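Local coordinates for protein cellulosomal scaffoldin (PDB 2XBT) that contains a family 3b carbohydrate-binding module, the part modelled here, which probably attaches the cellulosome to cellulose, at residues 11-16 and 31-36; 43-48 and 91-96; 65-70 and 109-114. One frame throughout, in Å; residues are numbered along the deposited sequence.

Contact 1 (11-16 and 31-36)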
loop_
_atom_site.group_PDB
_atom_site.type_symbol
_atom_site.label_atom_id
_atom_site.label_comp_id
_atom_site.label_asym_id
_atom_site.label_seq_id
_atom_site.Cartn_x
_atom_site.Cartn_y
_atom_site.Cartn_z
ATOM N N LYS A 11 1.292 -11.439 -3.770
ATOM C CA LYS A 11 1.044 -10.572 -4.916
ATOM C C LYS A 11 0.118 -9.429 -4.522
ATOM O O LYS A 11 -0.836 -9.637 -3.778
ATOM C CB LYS A 11 0.432 -11.404 -6.038
ATOM C CG LYS A 11 -0.147 -10.638 -7.189
ATOM C CD LYS A 11 -0.599 -11.616 -8.276
ATOM C CE LYS A 11 -1.488 -10.949 -9.310
ATOM N NZ LYS A 11 -1.946 -11.899 -10.370
ATOM N N LEU A 12 0.404 -8.220 -5.012
ATOM C CA LEU A 12 -0.416 -7.064 -4.675
ATOM C C LEU A 12 -1.212 -6.603 -5.876
ATOM O O LEU A 12 -0.654 -6.410 -6.953
ATOM C CB LEU A 12 0.459 -5.907 -4.185
ATOM C CG LEU A 12 -0.253 -4.672 -3.634
ATOM C CD1 LEU A 12 -1.017 -5.034 -2.380
ATOM C CD2 LEU A 12 0.734 -3.543 -3.342
ATOM N N LEU A 13 -2.516 -6.438 -5.680
ATOM C CA LEU A 13 -3.374 -5.784 -6.652
ATOM C C LEU A 13 -3.688 -4.396 -6.109
ATOM O O LEU A 13 -3.773 -4.200 -4.898
ATOM C CB LEU A 13 -4.659 -6.585 -6.883
ATOM C CG LEU A 13 -4.476 -8.008 -7.438
ATOM C CD1 LEU A 13 -5.799 -8.765 -7.445
ATOM C CD2 LEU A 13 -3.879 -7.970 -8.839
ATOM N N PHE A 14 -3.841 -3.424 -6.999
ATOM C CA PHE A 14 -3.989 -2.051 -6.560
ATOM C C PHE A 14 -5.072 -1.356 -7.381
ATOM O O PHE A 14 -5.199 -1.599 -8.585
ATOM C CB PHE A 14 -2.662 -1.294 -6.743
ATOM C CG PHE A 14 -2.702 0.133 -6.265
ATOM C CD1 PHE A 14 -2.319 0.453 -4.971
ATOM C CD2 PHE A 14 -3.121 1.149 -7.110
ATOM C CE1 PHE A 14 -2.358 1.750 -4.526
ATOM C CE2 PHE A 14 -3.171 2.452 -6.679
ATOM C CZ PHE A 14 -2.796 2.762 -5.383
ATOM N N SER A 15 -5.850 -0.509 -6.727
ATOM C CA SER A 15 -6.689 0.452 -7.441
ATOM C C SER A 15 -6.839 1.711 -6.624
ATOM O O SER A 15 -6.565 1.720 -5.433
ATOM C CB SER A 15 -8.068 -0.127 -7.750
ATOM O OG SER A 15 -8.954 0.120 -6.683
ATOM N N ASN A 16 -7.280 2.787 -7.265
ATOM C CA ASN A 16 -7.426 4.064 -6.577
ATOM C C ASN A 16 -8.757 4.731 -6.935
ATOM O O ASN A 16 -8.900 5.944 -6.829
ATOM C CB ASN A 16 -6.243 4.999 -6.874
ATOM C CG ASN A 16 -5.996 5.183 -8.355
ATOM O OD1 ASN A 16 -6.845 4.850 -9.188
ATOM N ND2 ASN A 16 -4.825 5.714 -8.698
ATOM N N LYS A 31 -5.375 -5.314 -2.586
ATOM C CA LYS A 31 -5.629 -6.696 -2.243
ATOM C C LYS A 31 -4.304 -7.394 -2.253
ATOM O O LYS A 31 -3.642 -7.464 -3.287
ATOM C CB LYS A 31 -6.497 -7.374 -3.298
ATOM C CG LYS A 31 -7.969 -7.354 -3.039
ATOM C CD LYS A 31 -8.639 -8.450 -3.870
ATOM C CE LYS A 31 -10.153 -8.329 -3.877
ATOM N NZ LYS A 31 -10.774 -9.427 -4.690
ATOM N N LEU A 32 -3.914 -7.924 -1.109
ATOM C CA LEU A 32 -2.699 -8.698 -1.029
ATOM C C LEU A 32 -3.104 -10.163 -1.065
ATOM O O LEU A 32 -3.881 -10.606 -0.220
ATOM C CB LEU A 32 -1.931 -8.338 0.242
ATOM C CG LEU A 32 -0.662 -9.138 0.575
ATOM C CD1 LEU A 32 0.402 -9.057 -0.523
ATOM C CD2 LEU A 32 -0.093 -8.676 1.916
ATOM N N GLN A 33 -2.598 -10.899 -2.054
ATOM C CA GLN A 33 -2.970 -12.303 -2.240
ATOM C C GLN A 33 -1.812 -13.246 -1.943
ATOM O O GLN A 33 -0.647 -12.919 -2.164
ATOM C CB GLN A 33 -3.435 -12.553 -3.676
ATOM C CG GLN A 33 -4.750 -11.921 -4.035
ATOM C CD GLN A 33 -5.131 -12.159 -5.492
ATOM O OE1 GLN A 33 -4.264 -12.294 -6.359
ATOM N NE2 GLN A 33 -6.430 -12.206 -5.766
ATOM N N ASN A 34 -2.141 -14.432 -1.449
ATOM C CA ASN A 34 -1.155 -15.490 -1.309
ATOM C C ASN A 34 -1.539 -16.542 -2.338
ATOM O O ASN A 34 -2.629 -17.091 -2.280
ATOM C CB ASN A 34 -1.184 -16.042 0.117
ATOM C CG ASN A 34 -0.356 -17.312 0.286
ATOM O OD1 ASN A 34 0.501 -17.623 -0.528
ATOM N ND2 ASN A 34 -0.619 -18.043 1.357
ATOM N N THR A 35 -0.659 -16.792 -3.302
ATOM C CA THR A 35 -0.974 -17.694 -4.404
ATOM C C THR A 35 -0.487 -19.121 -4.158
ATOM O O THR A 35 -0.725 -20.017 -4.979
ATOM C CB THR A 35 -0.273 -17.245 -5.679
ATOM O OG1 THR A 35 1.144 -17.293 -5.456
ATOM C CG2 THR A 35 -0.693 -15.836 -6.051
ATOM N N GLY A 36 0.212 -19.328 -3.048
ATOM C CA GLY A 36 0.839 -20.615 -2.770
ATOM C C GLY A 36 0.320 -21.328 -1.538
ATOM O O GLY A 36 -0.747 -21.000 -1.016
HETATM O O HOH W 1 -4.651 -12.261 -9.121
#
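Lys11 and Gln33 lie side by side on the outer face of an antiparallel strand pair, and Leu12 and Leu32 are cross-strand neighbours on the buried face. Two of the four backbone rungs are nearly straight: Gln33 N to Lys11 O and Leu13 N to Lys31 O, both 2.8 Å, with angles at the hydrogen of 176° and 178°. Lys11 N to Gln33 O is the most bent. In the non-hydrogen-bonded pair Leu12 and Leu32, chi2 near +60° sets each CD1 by a carbonyl O of the partner strand. The CD1 of Leu32 reaches 3.5 Å from Lys11 O, and the CD1 of Leu12 lies 3.7 Å from Lys31 O. This buried side is tight; the outer side is looser. Leu13 CD1 rests on the amide end of Gln33, 3.9 Å from NE2. The CD of Lys11 stays 4.2 Å from Gln33 OE1, and one water accepts from Lys11 NZ and donates to Gln33 OE1. Gln33 NE2 donates a hydrogen bond to Glu110 OE2, while OE1 of the same carboxylate makes a salt bridge with Lys31 NZ. An alanine at Gln33 would probably leave the water without its second partner, Leu13 CD1 uncovered and Glu110 OE2 without its NE2 donor. The pair belongs to the hairpin of strands 10-15 and 22-34. Strand 110-119 flanks strand 22-34, and Leu32 packs inward on Ile45.

Contact 2 (43-48 and 91-96); sequences SKITIR and IKLASG. With NO3 (nitrate ion), chain B.
Thr46 and Lys92 sit side by side as a non-hydrogen-bonded pair of two antiparallel strands. Thr46 has CG2 anti to the carbonyl carbon, and this methyl lies 3.5 Å from Lys92 CG. The lysine is extended to CE and then turns at chi4 (-62°). Its NZ gives a hydrogen bond to a water that donates to Ser43 O. The other face is apolar. Ile47 and Ile91 share one conformation, CG1 beside the backbone N, and meet CB to CB at 4.3 Å. Ile45 and Leu93 run the same way, with CG2 of Ile45 4.0 Å from CD1 of Leu93. The backbone rungs are Ile47 N to Ile91 O at 2.9 Å and Ile91 N to Ile47 O at 2.8 Å. Beyond them the strands part, and a water sits between Ile45 O and Leu93 O. Arg48 is extended to NE, which forms a salt bridge with Glu90. NH1 and NH2 make weak hydrogen bonds to O3 and O2 of a nitrate ion, probably from the crystallisation liquor, with O2 at the guanidinium edge. Ile45, Ile47 and Ile91 pack on strand 22-34 of the facing sheet, as in the β-sandwich of family 3 carbohydrate-binding modules.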
loop_
_atom_site.group_PDB
_atom_site.type_symbol
_atom_site.label_atom_id
_atom_site.label_comp_id
_atom_site.label_asym_id
_atom_site.label_seq_id
_atom_site.Cartn_x
_atom_site.Cartn_y
_atom_site.Cartn_z
ATOM N N SER A 43 0.847 -9.547 10.679
ATOM C CA SER A 43 1.550 -8.607 11.561
ATOM C C SER A 43 2.977 -8.346 11.084
ATOM O O SER A 43 3.638 -7.408 11.550
ATOM C CB SER A 43 1.564 -9.118 13.003
ATOM O OG SER A 43 2.477 -10.194 13.154
ATOM N N LYS A 44 3.451 -9.169 10.150
ATOM C CA LYS A 44 4.794 -9.007 9.610
ATOM C C LYS A 44 4.819 -8.322 8.256
ATOM O O LYS A 44 5.873 -8.168 7.666
ATOM C CB LYS A 44 5.508 -10.350 9.515
ATOM C CG LYS A 44 5.735 -11.000 10.860
ATOM C CD LYS A 44 6.463 -12.319 10.691
ATOM C CE LYS A 44 6.901 -12.857 12.038
ATOM N NZ LYS A 44 5.732 -12.956 12.939
ATOM N N ILE A 45 3.656 -7.912 7.771
ATOM C CA ILE A 45 3.568 -7.241 6.480
ATOM C C ILE A 45 3.609 -5.721 6.656
ATOM O O ILE A 45 2.930 -5.167 7.516
ATOM C CB ILE A 45 2.249 -7.593 5.774
ATOM C CG1 ILE A 45 2.238 -9.057 5.292
ATOM C CG2 ILE A 45 1.979 -6.624 4.622
ATOM C CD1 ILE A 45 3.039 -9.305 4.028
ATOM N N THR A 46 4.411 -5.051 5.835
ATOM C CA THR A 46 4.322 -3.601 5.700
ATOM C C THR A 46 4.182 -3.249 4.235
ATOM O O THR A 46 4.654 -3.984 3.345
ATOM C CB THR A 46 5.551 -2.881 6.299
ATOM O OG1 THR A 46 6.749 -3.463 5.778
ATOM C CG2 THR A 46 5.555 -3.049 7.788
ATOM N N ILE A 47 3.500 -2.135 3.972
ATOM C CA ILE A 47 3.317 -1.666 2.611
ATOM C C ILE A 47 3.779 -0.229 2.553
ATOM O O ILE A 47 3.492 0.541 3.466
ATOM C CB ILE A 47 1.853 -1.757 2.218
ATOM C CG1 ILE A 47 1.419 -3.219 2.255
ATOM C CG2 ILE A 47 1.634 -1.181 0.801
ATOM C CD1 ILE A 47 -0.086 -3.413 2.127
ATOM N N ARG A 48 4.515 0.136 1.506
ATOM C CA ARG A 48 4.950 1.528 1.387
ATOM C C ARG A 48 4.453 2.133 0.099
ATOM O O ARG A 48 4.595 1.548 -0.977
ATOM C CB ARG A 48 6.474 1.648 1.450
ATOM C CG ARG A 48 7.057 1.173 2.772
ATOM C CD ARG A 48 8.580 1.277 2.779
ATOM N NE ARG A 48 9.085 1.032 4.121
ATOM C CZ ARG A 48 10.326 1.263 4.534
ATOM N NH1 ARG A 48 11.233 1.770 3.711
ATOM N NH2 ARG A 48 10.655 0.996 5.789
ATOM N N ILE A 91 2.173 1.415 5.781
ATOM C CA ILE A 91 0.982 0.794 6.337
ATOM C C ILE A 91 1.365 -0.529 6.986
ATOM O O ILE A 91 2.039 -1.364 6.380
ATOM C CB ILE A 91 -0.073 0.602 5.238
ATOM C CG1 ILE A 91 -0.495 1.965 4.679
ATOM C CG2 ILE A 91 -1.293 -0.158 5.760
ATOM C CD1 ILE A 91 -1.332 1.864 3.437
ATOM N N LYS A 92 0.950 -0.709 8.236
ATOM C CA LYS A 92 1.269 -1.926 8.959
ATOM C C LYS A 92 -0.025 -2.622 9.299
ATOM O O LYS A 92 -0.975 -1.980 9.723
ATOM C CB LYS A 92 2.011 -1.607 10.253
ATOM C CG LYS A 92 3.496 -1.336 10.106
ATOM C CD LYS A 92 4.145 -1.324 11.486
ATOM C CE LYS A 92 5.657 -1.149 11.410
ATOM N NZ LYS A 92 6.296 -2.278 10.685
ATOM N N LEU A 93 -0.068 -3.931 9.089
ATOM C CA LEU A 93 -1.234 -4.721 9.441
ATOM C C LEU A 93 -0.974 -5.285 10.822
ATOM O O LEU A 93 0.160 -5.604 11.149
ATOM C CB LEU A 93 -1.438 -5.825 8.412
ATOM C CG LEU A 93 -1.667 -5.249 7.011
ATOM C CD1 LEU A 93 -1.776 -6.357 5.979
ATOM C CD2 LEU A 93 -2.921 -4.373 7.003
ATOM N N ALA A 94 -2.008 -5.359 11.652
ATOM C CA ALA A 94 -1.792 -5.639 13.070
ATOM C C ALA A 94 -1.915 -7.113 13.427
ATOM O O ALA A 94 -1.181 -7.611 14.283
ATOM C CB ALA A 94 -2.725 -4.798 13.944
ATOM N N SER A 95 -2.839 -7.809 12.784
ATOM C CA SER A 95 -3.136 -9.169 13.202
ATOM C C SER A 95 -3.696 -10.038 12.090
ATOM O O SER A 95 -4.038 -9.553 11.016
ATOM C CB SER A 95 -4.144 -9.147 14.348
ATOM O OG SER A 95 -5.422 -8.743 13.881
ATOM N N GLY A 96 -3.807 -11.334 12.362
ATOM C CA GLY A 96 -4.458 -12.220 11.421
ATOM C C GLY A 96 -3.473 -12.906 10.498
ATOM O O GLY A 96 -2.267 -12.642 10.508
HETATM N N NO3 B . 14.032 1.148 5.998
HETATM O O1 NO3 B . 14.255 -0.147 6.478
HETATM O O2 NO3 B . 13.482 2.121 6.847
HETATM O O3 NO3 B . 14.362 1.462 4.673
HETATM O O HOH W 2 2.141 -5.016 13.100
HETATM O O HOH W 3 5.308 -5.102 10.747
HETATM O O HOH W 4 2.876 -5.308 10.052
#

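Contact 3 (65-70 and 109-114)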
loop_
_atom_site.group_PDB
_atom_site.type_symbol
_atom_site.label_atom_id
_atom_site.label_comp_id
_atom_site.label_asym_id
_atom_site.label_seq_id
_atom_site.Cartn_x
_atom_site.Cartn_y
_atom_site.Cartn_z
ATOM N N TYR A 65 -11.478 0.374 5.256
ATOM C CA TYR A 65 -11.822 -1.038 5.294
ATOM C C TYR A 65 -10.590 -1.937 5.286
ATOM O O TYR A 65 -9.682 -1.758 4.476
ATOM C CB TYR A 65 -12.738 -1.397 4.124
ATOM C CG TYR A 65 -13.091 -2.870 4.082
ATOM C CD1 TYR A 65 -13.828 -3.446 5.103
ATOM C CD2 TYR A 65 -12.691 -3.675 3.023
ATOM C CE1 TYR A 65 -14.161 -4.788 5.083
ATOM C CE2 TYR A 65 -13.021 -5.030 2.987
ATOM C CZ TYR A 65 -13.760 -5.571 4.027
ATOM O OH TYR A 65 -14.105 -6.905 4.029
ATOM N N VAL A 66 -10.554 -2.891 6.209
ATOM C CA VAL A 66 -9.506 -3.900 6.205
ATOM C C VAL A 66 -10.181 -5.229 6.477
ATOM O O VAL A 66 -10.769 -5.416 7.544
ATOM C CB VAL A 66 -8.453 -3.629 7.281
ATOM C CG1 VAL A 66 -7.340 -4.659 7.191
ATOM C CG2 VAL A 66 -7.905 -2.209 7.146
ATOM N N SER A 67 -10.117 -6.139 5.511
ATOM C CA SER A 67 -10.914 -7.365 5.571
ATOM C C SER A 67 -10.448 -8.352 6.640
ATOM O O SER A 67 -11.227 -9.191 7.090
ATOM C CB SER A 67 -10.967 -8.048 4.206
ATOM O OG SER A 67 -9.710 -8.582 3.843
ATOM N N ILE A 68 -9.184 -8.264 7.036
ATOM C CA ILE A 68 -8.654 -9.085 8.120
ATOM C C ILE A 68 -7.821 -8.214 9.035
ATOM O O ILE A 68 -6.899 -7.546 8.574
ATOM C CB ILE A 68 -7.727 -10.208 7.603
ATOM C CG1 ILE A 68 -8.420 -11.050 6.535
ATOM C CG2 ILE A 68 -7.216 -11.061 8.767
ATOM C CD1 ILE A 68 -7.502 -12.113 5.940
ATOM N N GLY A 69 -8.144 -8.229 10.328
ATOM C CA GLY A 69 -7.446 -7.430 11.320
ATOM C C GLY A 69 -7.676 -5.936 11.153
ATOM O O GLY A 69 -8.808 -5.481 10.928
ATOM N N SER A 70 -6.588 -5.175 11.245
ATOM C CA SER A 70 -6.638 -3.722 11.143
ATOM C C SER A 70 -5.325 -3.166 10.590
ATOM O O SER A 70 -4.296 -3.841 10.596
ATOM C CB SER A 70 -6.908 -3.097 12.513
ATOM O OG SER A 70 -5.835 -3.375 13.392
ATOM N N SER A 109 -7.153 -16.389 1.800
ATOM C CA SER A 109 -5.848 -16.308 1.147
ATOM C C SER A 109 -5.531 -14.902 0.642
ATOM O O SER A 109 -4.482 -14.662 0.032
ATOM C CB SER A 109 -5.749 -17.315 0.006
ATOM O OG SER A 109 -6.714 -17.065 -0.988
ATOM N N GLU A 110 -6.442 -13.969 0.894
ATOM C CA GLU A 110 -6.186 -12.590 0.529
ATOM C C GLU A 110 -6.794 -11.630 1.535
ATOM O O GLU A 110 -7.742 -11.960 2.254
ATOM C CB GLU A 110 -6.713 -12.300 -0.868
ATOM C CG GLU A 110 -8.203 -12.466 -0.980
ATOM C CD GLU A 110 -8.740 -11.989 -2.311
ATOM O OE1 GLU A 110 -9.472 -10.975 -2.317
ATOM O OE2 GLU A 110 -8.435 -12.630 -3.346
ATOM N N VAL A 111 -6.238 -10.432 1.578
ATOM C CA VAL A 111 -6.738 -9.405 2.465
ATOM C C VAL A 111 -6.932 -8.126 1.658
ATOM O O VAL A 111 -6.099 -7.778 0.819
ATOM C CB VAL A 111 -5.789 -9.167 3.644
ATOM C CG1 VAL A 111 -4.389 -8.769 3.144
ATOM C CG2 VAL A 111 -6.362 -8.106 4.573
ATOM N N THR A 112 -8.060 -7.470 1.889
ATOM C CA THR A 112 -8.359 -6.200 1.240
ATOM C C THR A 112 -8.077 -5.040 2.189
ATOM O O THR A 112 -8.510 -5.048 3.338
ATOM C CB THR A 112 -9.822 -6.160 0.796
ATOM O OG1 THR A 112 -10.030 -7.168 -0.205
ATOM C CG2 THR A 112 -10.157 -4.793 0.212
ATOM N N ILE A 113 -7.344 -4.037 1.708
ATOM C CA ILE A 113 -7.022 -2.870 2.510
ATOM C C ILE A 113 -7.452 -1.632 1.721
ATOM O O ILE A 113 -7.010 -1.432 0.582
ATOM C CB ILE A 113 -5.510 -2.805 2.772
ATOM C CG1 ILE A 113 -5.042 -4.102 3.447
ATOM C CG2 ILE A 113 -5.134 -1.581 3.601
ATOM C CD1 ILE A 113 -3.557 -4.378 3.292
ATOM N N GLN A 114 -8.323 -0.821 2.312
ATOM C CA GLN A 114 -8.787 0.402 1.668
ATOM C C GLN A 114 -8.484 1.577 2.572
ATOM O O GLN A 114 -8.945 1.634 3.700
ATOM C CB GLN A 114 -10.284 0.335 1.363
ATOM C CG GLN A 114 -10.660 -0.852 0.509
ATOM C CD GLN A 114 -12.141 -0.909 0.180
ATOM O OE1 GLN A 114 -12.917 -0.037 0.572
ATOM N NE2 GLN A 114 -12.540 -1.946 -0.550
HETATM O O HOH W 5 -10.313 -11.026 2.923
#
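At the edge of the Tyr65 ring, near its plane, stands the methyl CG2 of Thr112, 3.9 Å from CD2. Over one face of the ring lies the backbone N of Ser67, from the same segment, 3.9 Å above the plane and toward the rim. The Gln114 amide is turned 68° from the ring, and its NE2 comes within 4.0 Å of Tyr65 CD2. Its OE1 lies beside Tyr65 CB. Below the side chains, Tyr65 and Gln114 form a hydrogen-bonded pair, with Gln114 N giving to Tyr65 O at 2.7 Å. The last backbone bond of the pair is Ser67 N to Thr112 O at 2.9 Å; the Ser67 side chain then takes over. With chi1 at 69°, OG lies between the backbone N and the carbonyl carbon and accepts from Thr112 N at 2.8 Å. The same OG donates to a water that in turn donates to Glu110 O. The hydroxyl thus stands in for a backbone acceptor where the chain leaves the sheet. On the other face, Val66 CG1 is 4.4 Å from both Val111 CG2 and Ile113 CG1, a loose contact. Ile68 CB touches Val111 CG2, and its CD1 comes to 3.7 Å from Glu110 O. This antiparallel pair ends strand 59-66, in one sheet of a β-sandwich with the jelly-roll topology known for family 3 carbohydrate-binding modules.

Overall arrangement
From the N terminus, contact 1 comes first and closes the short hairpin between strands 10-15 and 22-34. It is complete before the other two begin. Contact 2 then opens at 43-48. Contact 3 opens at 65-70, before contact 2 closes at 91-96, and itself closes at 109-114, so the two cross. Contacts 1 and 3 belong to one sheet, where strands 22-34 and 110-119 are neighbours. Contact 2 belongs to the facing sheet. Leu32 meets Ile45 between the sheets, and Ile113 meets Ile47 and Leu93. At the margin, Ser70 and Ala94 join the ends of contacts 3 and 2 by a probable backbone hydrogen bond.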